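Local coordinates for gram-negative insecticidal protein (Chromobacterium piscinae, PDB 6FBM) that is an insecticidal toxin that pairs a MACPF domain with a beta-tripod domain and probably kills by forming pores in membranes, at residues V392-K400 and W456-V467; S401-A409 and D420-P431. All blocks are in the same frame, centred on the assembly; numbering follows the deposited sequence.

Interaction 1. Residues V392-K400 and W456-V467; sequences VWDDAGSGK and WWDKGTGARKDV
Trp-393 packs against Val-467, Trp-456 and the backbone at Lys-465, the heart of a tertiary contact between loops and strand ends of two different small sheets in the part of the chain related to Vps62. Val-467 sets CG1 over one face of the indole, a CH-pi contact 3.5 Å from the centroid of the five-membered ring of Trp-393. Trp-456 completes a T-shaped pair, its edge toward the indole face and the planes 77° apart. At the rim, NE1 of Trp-393 donates to Lys-465 O at 3.1 Å. That oxygen lies in the indole plane, yet the N-H arrives from above the carbonyl plane, a bent bond (137° at the hydrogen). A weaker bond runs from NE1 to Asp-458 OD2, while Asp-458 OD1 is held by Val-467 N and by Tyr-489. A CG anti to the backbone N (chi1 170°) sets the Trp-393 ring against Val-467.

Farther out, a type II turn spans Asp-395 to Ser-398. Gly-397 lies over one face of the Arg-464 guanidinium; at its positive phi a CB would jam against the preceding carbonyl O. Arg-464 N donates to Ala-396 O at 3.2 Å, and a water bonded to Asp-394 O, Ala-396 O and Lys-465 N knits the same backbones. Tryptophan thus suits position 393 by offering a broad apolar face to Val-467 and an N-H that the Lys-465 carbonyl meets in the ring plane and the Asp-458 carboxylate obliquely and weakly.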
loop_
_atom_site.group_PDB
_atom_site.type_symbol
_atom_site.label_atom_id
_atom_site.label_comp_id
_atom_site.label_asym_id
_atom_site.label_seq_id
_atom_site.Cartn_x
_atom_site.Cartn_y
_atom_site.Cartn_z
ATOM N N VAL A 392 65.210 46.204 2.545
ATOM C CA VAL A 392 66.227 45.941 3.515
ATOM C C VAL A 392 67.220 47.116 3.459
ATOM O O VAL A 392 67.778 47.498 4.487
ATOM C CB VAL A 392 66.938 44.598 3.222
ATOM C CG1 VAL A 392 68.018 44.307 4.257
ATOM C CG2 VAL A 392 65.950 43.476 3.260
ATOM N N TRP A 393 67.414 47.663 2.254
ATOM C CA TRP A 393 68.457 48.646 1.993
ATOM C C TRP A 393 68.213 49.349 0.677
ATOM O O TRP A 393 67.700 48.751 -0.256
ATOM C CB TRP A 393 69.798 47.927 1.901
ATOM C CG TRP A 393 70.943 48.748 1.404
ATOM C CD1 TRP A 393 71.767 49.541 2.149
ATOM C CD2 TRP A 393 71.405 48.855 0.047
ATOM N NE1 TRP A 393 72.705 50.143 1.344
ATOM C CE2 TRP A 393 72.509 49.740 0.050
ATOM C CE3 TRP A 393 70.993 48.301 -1.161
ATOM C CZ2 TRP A 393 73.199 50.077 -1.111
ATOM C CZ3 TRP A 393 71.681 48.640 -2.313
ATOM C CH2 TRP A 393 72.769 49.517 -2.280
ATOM N N ASP A 394 68.616 50.616 0.619
ATOM C CA ASP A 394 68.773 51.338 -0.643
ATOM C C ASP A 394 70.023 52.221 -0.619
ATOM O O ASP A 394 70.659 52.347 0.422
ATOM C CB ASP A 394 67.500 52.142 -0.980
ATOM C CG ASP A 394 67.043 53.031 0.143
ATOM O OD1 ASP A 394 67.658 54.070 0.379
ATOM O OD2 ASP A 394 66.047 52.703 0.787
ATOM N N ASP A 395 70.357 52.825 -1.774
ATOM C CA ASP A 395 71.572 53.659 -1.946
ATOM C C ASP A 395 71.361 55.156 -1.679
ATOM O O ASP A 395 72.146 55.979 -2.162
ATOM C CB ASP A 395 72.187 53.452 -3.338
ATOM C CG ASP A 395 71.523 54.304 -4.426
ATOM O OD1 ASP A 395 70.274 54.387 -4.461
ATOM O OD2 ASP A 395 72.253 54.913 -5.244
ATOM N N ALA A 396 70.316 55.517 -0.928
ATOM C CA ALA A 396 70.071 56.923 -0.569
ATOM C C ALA A 396 71.295 57.459 0.150
ATOM O O ALA A 396 71.775 56.828 1.115
ATOM C CB ALA A 396 68.830 57.050 0.305
ATOM N N GLY A 397 71.831 58.577 -0.371
ATOM C CA GLY A 397 73.059 59.195 0.169
ATOM C C GLY A 397 74.326 58.986 -0.644
ATOM O O GLY A 397 75.294 59.744 -0.504
ATOM N N SER A 398 74.344 57.961 -1.491
ATOM C CA SER A 398 75.466 57.713 -2.394
ATOM C C SER A 398 75.632 58.801 -3.457
ATOM O O SER A 398 76.703 58.923 -4.054
ATOM C CB SER A 398 75.246 56.390 -3.111
ATOM O OG SER A 398 74.107 56.477 -3.970
ATOM N N GLY A 399 74.558 59.539 -3.732
ATOM C CA GLY A 399 74.594 60.592 -4.715
ATOM C C GLY A 399 74.649 60.094 -6.145
ATOM O O GLY A 399 74.761 60.914 -7.057
ATOM N N LYS A 400 74.523 58.774 -6.365
ATOM C CA LYS A 400 74.550 58.227 -7.717
ATOM C C LYS A 400 73.157 58.462 -8.285
ATOM O O LYS A 400 72.158 58.409 -7.544
ATOM C CB LYS A 400 74.872 56.730 -7.758
ATOM C CG LYS A 400 75.991 56.237 -6.847
ATOM C CD LYS A 400 77.377 56.819 -7.140
ATOM C CE LYS A 400 78.326 56.507 -5.987
ATOM N NZ LYS A 400 79.710 56.889 -6.332
ATOM N N TRP A 456 78.273 39.818 -1.097
ATOM C CA TRP A 456 78.480 41.233 -1.433
ATOM C C TRP A 456 78.033 42.138 -0.275
ATOM O O TRP A 456 77.269 41.716 0.588
ATOM C CB TRP A 456 77.671 41.557 -2.673
ATOM C CG TRP A 456 77.744 42.951 -3.211
ATOM C CD1 TRP A 456 78.635 43.418 -4.105
ATOM C CD2 TRP A 456 76.841 44.034 -2.945
ATOM N NE1 TRP A 456 78.366 44.722 -4.417
ATOM C CE2 TRP A 456 77.265 45.126 -3.716
ATOM C CE3 TRP A 456 75.714 44.176 -2.136
ATOM C CZ2 TRP A 456 76.612 46.359 -3.703
ATOM C CZ3 TRP A 456 75.057 45.415 -2.132
ATOM C CH2 TRP A 456 75.513 46.479 -2.908
ATOM N N TRP A 457 78.587 43.344 -0.236
ATOM C CA TRP A 457 78.111 44.442 0.603
ATOM C C TRP A 457 78.316 45.739 -0.164
ATOM O O TRP A 457 79.036 45.769 -1.164
ATOM C CB TRP A 457 78.804 44.537 1.982
ATOM C CG TRP A 457 80.297 44.289 2.018
ATOM C CD1 TRP A 457 81.216 44.562 1.037
ATOM C CD2 TRP A 457 81.045 43.743 3.117
ATOM N NE1 TRP A 457 82.471 44.186 1.437
ATOM C CE2 TRP A 457 82.404 43.682 2.709
ATOM C CE3 TRP A 457 80.703 43.294 4.405
ATOM C CZ2 TRP A 457 83.417 43.192 3.546
ATOM C CZ3 TRP A 457 81.700 42.799 5.221
ATOM C CH2 TRP A 457 83.046 42.743 4.788
ATOM N N ASP A 458 77.687 46.807 0.308
ATOM C CA ASP A 458 77.657 48.057 -0.434
ATOM C C ASP A 458 78.804 48.994 -0.123
ATOM O O ASP A 458 78.848 50.088 -0.666
ATOM C CB ASP A 458 76.317 48.781 -0.198
ATOM C CG ASP A 458 76.253 49.504 1.142
ATOM O OD1 ASP A 458 76.493 48.851 2.169
ATOM O OD2 ASP A 458 75.941 50.696 1.168
ATOM N N LYS A 459 79.737 48.604 0.754
ATOM C CA LYS A 459 80.746 49.561 1.218
ATOM C C LYS A 459 81.592 50.093 0.050
ATOM O O LYS A 459 81.966 49.348 -0.856
ATOM C CB LYS A 459 81.549 49.040 2.397
ATOM C CG LYS A 459 82.533 47.938 2.113
ATOM C CD LYS A 459 82.522 46.873 3.238
ATOM C CE LYS A 459 82.848 47.353 4.625
ATOM N NZ LYS A 459 83.396 46.211 5.465
ATOM N N GLY A 460 81.808 51.408 0.078
ATOM C CA GLY A 460 82.309 52.163 -1.060
ATOM C C GLY A 460 81.249 53.024 -1.721
ATOM O O GLY A 460 81.575 54.074 -2.284
ATOM N N THR A 461 79.990 52.581 -1.676
ATOM C CA THR A 461 78.870 53.323 -2.299
ATOM C C THR A 461 78.634 54.699 -1.643
ATOM O O THR A 461 78.289 55.676 -2.315
ATOM C CB THR A 461 77.579 52.454 -2.320
ATOM O OG1 THR A 461 76.656 52.925 -3.319
ATOM C CG2 THR A 461 76.903 52.448 -0.982
ATOM N N GLY A 462 78.846 54.751 -0.319
ATOM C CA GLY A 462 78.604 55.948 0.480
ATOM C C GLY A 462 77.137 56.199 0.737
ATOM O O GLY A 462 76.684 57.331 0.656
ATOM N N ALA A 463 76.388 55.150 1.055
ATOM C CA ALA A 463 74.962 55.263 1.338
ATOM C C ALA A 463 74.845 55.245 2.829
ATOM O O ALA A 463 75.602 54.526 3.487
ATOM C CB ALA A 463 74.192 54.101 0.735
ATOM N N ARG A 464 73.893 56.017 3.362
ATOM C CA ARG A 464 73.676 56.128 4.825
ATOM C C ARG A 464 73.489 54.756 5.417
ATOM O O ARG A 464 74.162 54.381 6.396
ATOM C CB ARG A 464 72.441 56.973 5.169
ATOM C CG ARG A 464 72.406 58.319 4.477
ATOM C CD ARG A 464 71.642 59.378 5.215
ATOM N NE ARG A 464 71.861 60.651 4.517
ATOM C CZ ARG A 464 71.221 61.044 3.407
ATOM N NH1 ARG A 464 70.284 60.276 2.831
ATOM N NH2 ARG A 464 71.524 62.223 2.868
ATOM N N LYS A 465 72.576 54.009 4.779
ATOM C CA LYS A 465 72.245 52.656 5.193
ATOM C C LYS A 465 73.257 51.708 4.599
ATOM O O LYS A 465 73.882 51.999 3.573
ATOM C CB LYS A 465 70.842 52.260 4.759
ATOM C CG LYS A 465 69.742 53.253 5.134
ATOM C CD LYS A 465 68.393 52.753 4.751
ATOM C CE LYS A 465 67.475 53.860 4.189
ATOM N NZ LYS A 465 66.069 53.462 4.506
ATOM N N ASP A 466 73.405 50.571 5.255
ATOM C CA ASP A 466 74.356 49.551 4.858
ATOM C C ASP A 466 73.633 48.230 4.605
ATOM O O ASP A 466 72.540 47.991 5.124
ATOM C CB ASP A 466 75.389 49.362 5.973
ATOM C CG ASP A 466 76.199 50.620 6.271
ATOM O OD1 ASP A 466 76.274 51.548 5.408
ATOM O OD2 ASP A 466 76.792 50.626 7.373
ATOM N N VAL A 467 74.252 47.380 3.781
ATOM C CA VAL A 467 73.745 46.024 3.544
ATOM C C VAL A 467 74.857 45.076 3.182
ATOM O O VAL A 467 75.820 45.465 2.537
ATOM C CB VAL A 467 72.665 46.005 2.435
ATOM C CG1 VAL A 467 73.265 46.232 1.050
ATOM C CG2 VAL A 467 71.850 44.722 2.488
HETATM O O HOH W 1 70.937 54.487 2.194
#

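Interaction 2. Residues S401-A409 and D420-P431; sequences SKDYACWRA and DVMMLATSGYNP
Trp-407 reaches from its strand to Met-423 and Pro-431, on one face of an antiparallel strand pair that ends in a G1 beta bulge. Its CB sits above the paired backbone, 3.6 Å from Val-421 O. With CG anti to the carbonyl carbon (chi1 -67°), the indole leans toward the second strand: CD1 meets Met-423 CG at 3.5 Å, and NE1 passes the same methionine carbon. CZ2 then lies near Tyr-429 O, which is close to the ring plane. Pro-431 covers one face, its CA 4.0 Å from the centroid of the Trp-407 six-membered ring, and CH2 at the far end touches Pro-431 CB.

Along the strands, paired backbone bonds join Ala-405 to Met-423 and Trp-407 to Val-421. On the other face the small Cys-406 admits the folded Met-422, whose SD approaches Cys-406 CB to 3.4 Å. At the bulge, Asp-403 O accepts from Thr-426 N and, weakly, from Ala-425 N; Ala-425 has the positive phi of the first bulge position.

Past the final bridge the contact turns ionic. Asp-420, also bonded through OD2 to Gly-485 N, meets Arg-408 with guanidinium and carboxylate nearly coplanar: NH2 of Arg-408 stands 2.7 Å from Asp-420 OD2 and weakly donates to OD1.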
loop_
_atom_site.group_PDB
_atom_site.type_symbol
_atom_site.label_atom_id
_atom_site.label_comp_id
_atom_site.label_asym_id
_atom_site.label_seq_id
_atom_site.Cartn_x
_atom_site.Cartn_y
_atom_site.Cartn_z
ATOM N N SER A 401 73.100 58.732 -9.592
ATOM C CA SER A 401 71.863 59.145 -10.247
ATOM C C SER A 401 70.876 57.968 -10.322
ATOM O O SER A 401 69.659 58.132 -10.156
ATOM C CB SER A 401 72.151 59.727 -11.643
ATOM O OG SER A 401 72.560 58.728 -12.553
ATOM N N LYS A 402 71.425 56.774 -10.567
ATOM C CA LYS A 402 70.654 55.541 -10.580
ATOM C C LYS A 402 70.623 54.927 -9.159
ATOM O O LYS A 402 71.450 55.244 -8.276
ATOM C CB LYS A 402 71.160 54.572 -11.648
ATOM C CG LYS A 402 71.251 55.184 -13.040
ATOM C CD LYS A 402 71.484 54.234 -14.190
ATOM C CE LYS A 402 72.820 53.475 -14.194
ATOM N NZ LYS A 402 74.107 54.192 -13.977
ATOM N N ASP A 403 69.603 54.105 -8.936
ATOM C CA ASP A 403 69.279 53.555 -7.623
ATOM C C ASP A 403 69.518 52.042 -7.526
ATOM O O ASP A 403 69.465 51.312 -8.528
ATOM C CB ASP A 403 67.831 53.907 -7.268
ATOM C CG ASP A 403 67.623 55.408 -7.070
ATOM O OD1 ASP A 403 68.441 56.060 -6.371
ATOM O OD2 ASP A 403 66.640 55.928 -7.632
ATOM N N TYR A 404 69.826 51.611 -6.316
ATOM C CA TYR A 404 70.269 50.260 -6.017
ATOM C C TYR A 404 69.625 49.885 -4.710
ATOM O O TYR A 404 69.753 50.629 -3.748
ATOM C CB TYR A 404 71.793 50.210 -5.872
ATOM C CG TYR A 404 72.484 50.741 -7.094
ATOM C CD1 TYR A 404 72.803 49.907 -8.167
ATOM C CD2 TYR A 404 72.785 52.092 -7.202
ATOM C CE1 TYR A 404 73.410 50.414 -9.307
ATOM C CE2 TYR A 404 73.381 52.612 -8.341
ATOM C CZ TYR A 404 73.700 51.778 -9.381
ATOM O OH TYR A 404 74.286 52.293 -10.498
ATOM N N ALA A 405 68.932 48.749 -4.663
ATOM C CA ALA A 405 68.185 48.374 -3.464
ATOM C C ALA A 405 68.097 46.886 -3.259
ATOM O O ALA A 405 68.130 46.126 -4.219
ATOM C CB ALA A 405 66.788 48.964 -3.531
ATOM N N CYS A 406 67.956 46.492 -2.000
ATOM C CA CYS A 406 67.732 45.107 -1.630
ATOM C C CYS A 406 66.305 45.021 -1.113
ATOM O O CYS A 406 65.942 45.756 -0.190
ATOM C CB CYS A 406 68.692 44.707 -0.539
ATOM S SG CYS A 406 68.480 43.013 -0.025
ATOM N N TRP A 407 65.495 44.141 -1.711
ATOM C CA TRP A 407 64.106 43.985 -1.288
ATOM C C TRP A 407 63.843 42.617 -0.665
ATOM O O TRP A 407 64.491 41.636 -1.030
ATOM C CB TRP A 407 63.164 44.183 -2.446
ATOM C CG TRP A 407 63.122 45.547 -2.998
ATOM C CD1 TRP A 407 63.983 46.085 -3.912
ATOM C CD2 TRP A 407 62.145 46.549 -2.734
ATOM N NE1 TRP A 407 63.617 47.361 -4.219
ATOM C CE2 TRP A 407 62.488 47.675 -3.500
ATOM C CE3 TRP A 407 61.010 46.609 -1.913
ATOM C CZ2 TRP A 407 61.733 48.854 -3.477
ATOM C CZ3 TRP A 407 60.263 47.784 -1.891
ATOM C CH2 TRP A 407 60.634 48.885 -2.662
ATOM N N ARG A 408 62.885 42.583 0.272
ATOM C CA ARG A 408 62.408 41.350 0.898
ATOM C C ARG A 408 60.989 41.140 0.554
ATOM O O ARG A 408 60.180 42.090 0.613
ATOM C CB ARG A 408 62.318 41.470 2.397
ATOM C CG ARG A 408 63.532 41.039 3.120
ATOM C CD ARG A 408 63.289 39.939 4.112
ATOM N NE ARG A 408 64.063 40.276 5.294
ATOM C CZ ARG A 408 65.394 40.241 5.406
ATOM N NH1 ARG A 408 65.913 40.601 6.563
ATOM N NH2 ARG A 408 66.207 39.823 4.429
ATOM N N ALA A 409 60.647 39.892 0.288
ATOM C CA ALA A 409 59.257 39.547 0.194
ATOM C C ALA A 409 58.661 39.656 1.595
ATOM O O ALA A 409 59.250 39.203 2.577
ATOM C CB ALA A 409 59.100 38.145 -0.362
ATOM N N ASP A 420 66.238 37.185 -0.815
ATOM C CA ASP A 420 65.953 38.557 -1.208
ATOM C C ASP A 420 66.213 38.766 -2.683
ATOM O O ASP A 420 66.774 37.921 -3.349
ATOM C CB ASP A 420 66.758 39.534 -0.357
ATOM C CG ASP A 420 66.340 39.524 1.098
ATOM O OD1 ASP A 420 65.192 39.165 1.404
ATOM O OD2 ASP A 420 67.167 39.875 1.951
ATOM N N VAL A 421 65.788 39.925 -3.150
ATOM C CA VAL A 421 65.893 40.331 -4.535
ATOM C C VAL A 421 66.516 41.709 -4.585
ATOM O O VAL A 421 66.025 42.644 -3.940
ATOM C CB VAL A 421 64.496 40.417 -5.158
ATOM C CG1 VAL A 421 64.572 40.971 -6.563
ATOM C CG2 VAL A 421 63.826 39.045 -5.128
ATOM N N MET A 422 67.598 41.837 -5.333
ATOM C CA MET A 422 68.234 43.123 -5.548
ATOM C C MET A 422 67.623 43.745 -6.774
ATOM O O MET A 422 67.334 43.055 -7.738
ATOM C CB MET A 422 69.729 42.964 -5.792
ATOM C CG MET A 422 70.483 42.341 -4.648
ATOM S SD MET A 422 70.384 43.235 -3.111
ATOM C CE MET A 422 71.107 44.800 -3.530
ATOM N N MET A 423 67.463 45.060 -6.713
ATOM C CA MET A 423 67.053 45.883 -7.835
ATOM C C MET A 423 68.177 46.890 -8.035
ATOM O O MET A 423 68.400 47.746 -7.178
ATOM C CB MET A 423 65.724 46.588 -7.533
ATOM C CG MET A 423 64.542 45.640 -7.338
ATOM S SD MET A 423 64.107 44.652 -8.782
ATOM C CE MET A 423 63.324 45.864 -9.845
ATOM N N LEU A 424 68.871 46.773 -9.161
ATOM C CA LEU A 424 70.152 47.431 -9.378
ATOM C C LEU A 424 70.112 48.296 -10.644
ATOM O O LEU A 424 69.707 47.830 -11.715
ATOM C CB LEU A 424 71.263 46.396 -9.494
ATOM C CG LEU A 424 71.426 45.425 -8.315
ATOM C CD1 LEU A 424 72.377 44.289 -8.671
ATOM C CD2 LEU A 424 71.915 46.097 -7.055
ATOM N N ALA A 425 70.489 49.569 -10.482
ATOM C CA ALA A 425 70.676 50.522 -11.562
ATOM C C ALA A 425 69.331 50.932 -12.132
ATOM O O ALA A 425 69.129 50.930 -13.352
ATOM C CB ALA A 425 71.601 49.967 -12.637
ATOM N N THR A 426 68.424 51.291 -11.225
ATOM C CA THR A 426 67.035 51.584 -11.579
ATOM C C THR A 426 66.773 53.078 -11.570
ATOM O O THR A 426 67.536 53.840 -10.965
ATOM C CB THR A 426 66.041 50.865 -10.627
ATOM O OG1 THR A 426 66.299 51.206 -9.250
ATOM C CG2 THR A 426 66.163 49.357 -10.800
ATOM N N SER A 427 65.702 53.485 -12.246
ATOM C CA SER A 427 65.238 54.868 -12.222
ATOM C C SER A 427 64.077 54.963 -11.223
ATOM O O SER A 427 62.918 54.659 -11.554
ATOM C CB SER A 427 64.805 55.304 -13.632
ATOM O OG SER A 427 64.221 56.607 -13.621
ATOM N N GLY A 428 64.397 55.385 -9.995
ATOM C CA GLY A 428 63.463 55.308 -8.860
ATOM C C GLY A 428 63.588 53.939 -8.204
ATOM O O GLY A 428 64.025 52.963 -8.841
ATOM N N TYR A 429 63.219 53.849 -6.924
ATOM C CA TYR A 429 63.258 52.569 -6.198
ATOM C C TYR A 429 62.080 51.684 -6.604
ATOM O O TYR A 429 61.108 51.531 -5.861
ATOM C CB TYR A 429 63.280 52.795 -4.679
ATOM C CG TYR A 429 64.513 53.538 -4.223
ATOM C CD1 TYR A 429 65.767 52.957 -4.357
ATOM C CD2 TYR A 429 64.436 54.825 -3.662
ATOM C CE1 TYR A 429 66.923 53.628 -3.952
ATOM C CE2 TYR A 429 65.586 55.492 -3.232
ATOM C CZ TYR A 429 66.835 54.887 -3.395
ATOM O OH TYR A 429 68.012 55.495 -3.022
ATOM N N ASN A 430 62.198 51.080 -7.783
ATOM C CA ASN A 430 61.159 50.222 -8.329
ATOM C C ASN A 430 61.218 48.900 -7.611
ATOM O O ASN A 430 62.300 48.311 -7.498
ATOM C CB ASN A 430 61.386 49.984 -9.815
ATOM C CG ASN A 430 61.326 51.255 -10.597
ATOM O OD1 ASN A 430 60.536 52.160 -10.266
ATOM N ND2 ASN A 430 62.176 51.365 -11.615
ATOM N N PRO A 431 60.065 48.433 -7.109
ATOM C CA PRO A 431 60.043 47.193 -6.383
ATOM C C PRO A 431 60.111 46.026 -7.359
ATOM O O PRO A 431 59.836 46.217 -8.548
ATOM C CB PRO A 431 58.697 47.229 -5.696
ATOM C CG PRO A 431 57.818 47.991 -6.637
ATOM C CD PRO A 431 58.715 49.005 -7.274
HETATM O O HOH W 2 63.064 37.971 0.450
#

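Strand 403-410 joins the two contacts: it pairs with strand 421-426 in interaction 2 and, along its other edge, with strand 393-394 of interaction 1, where Val-392 and Trp-393 both face Cys-406 in a classic beta bulge. Interaction 2 is nested within the chain loop that interaction 1 closes. Its bonding is mainly regular strand pairing within one sheet, whereas interaction 1 joins separate sheets through a buried indole, isolated bonds and a water. Both are partly buried, and interaction 1 has more exposed residues, among them Arg-464 and Lys-465. A further tie is polar: Tyr-429 OH of interaction 2 is hydrogen-bonded to Asp-395 OD1 of interaction 1.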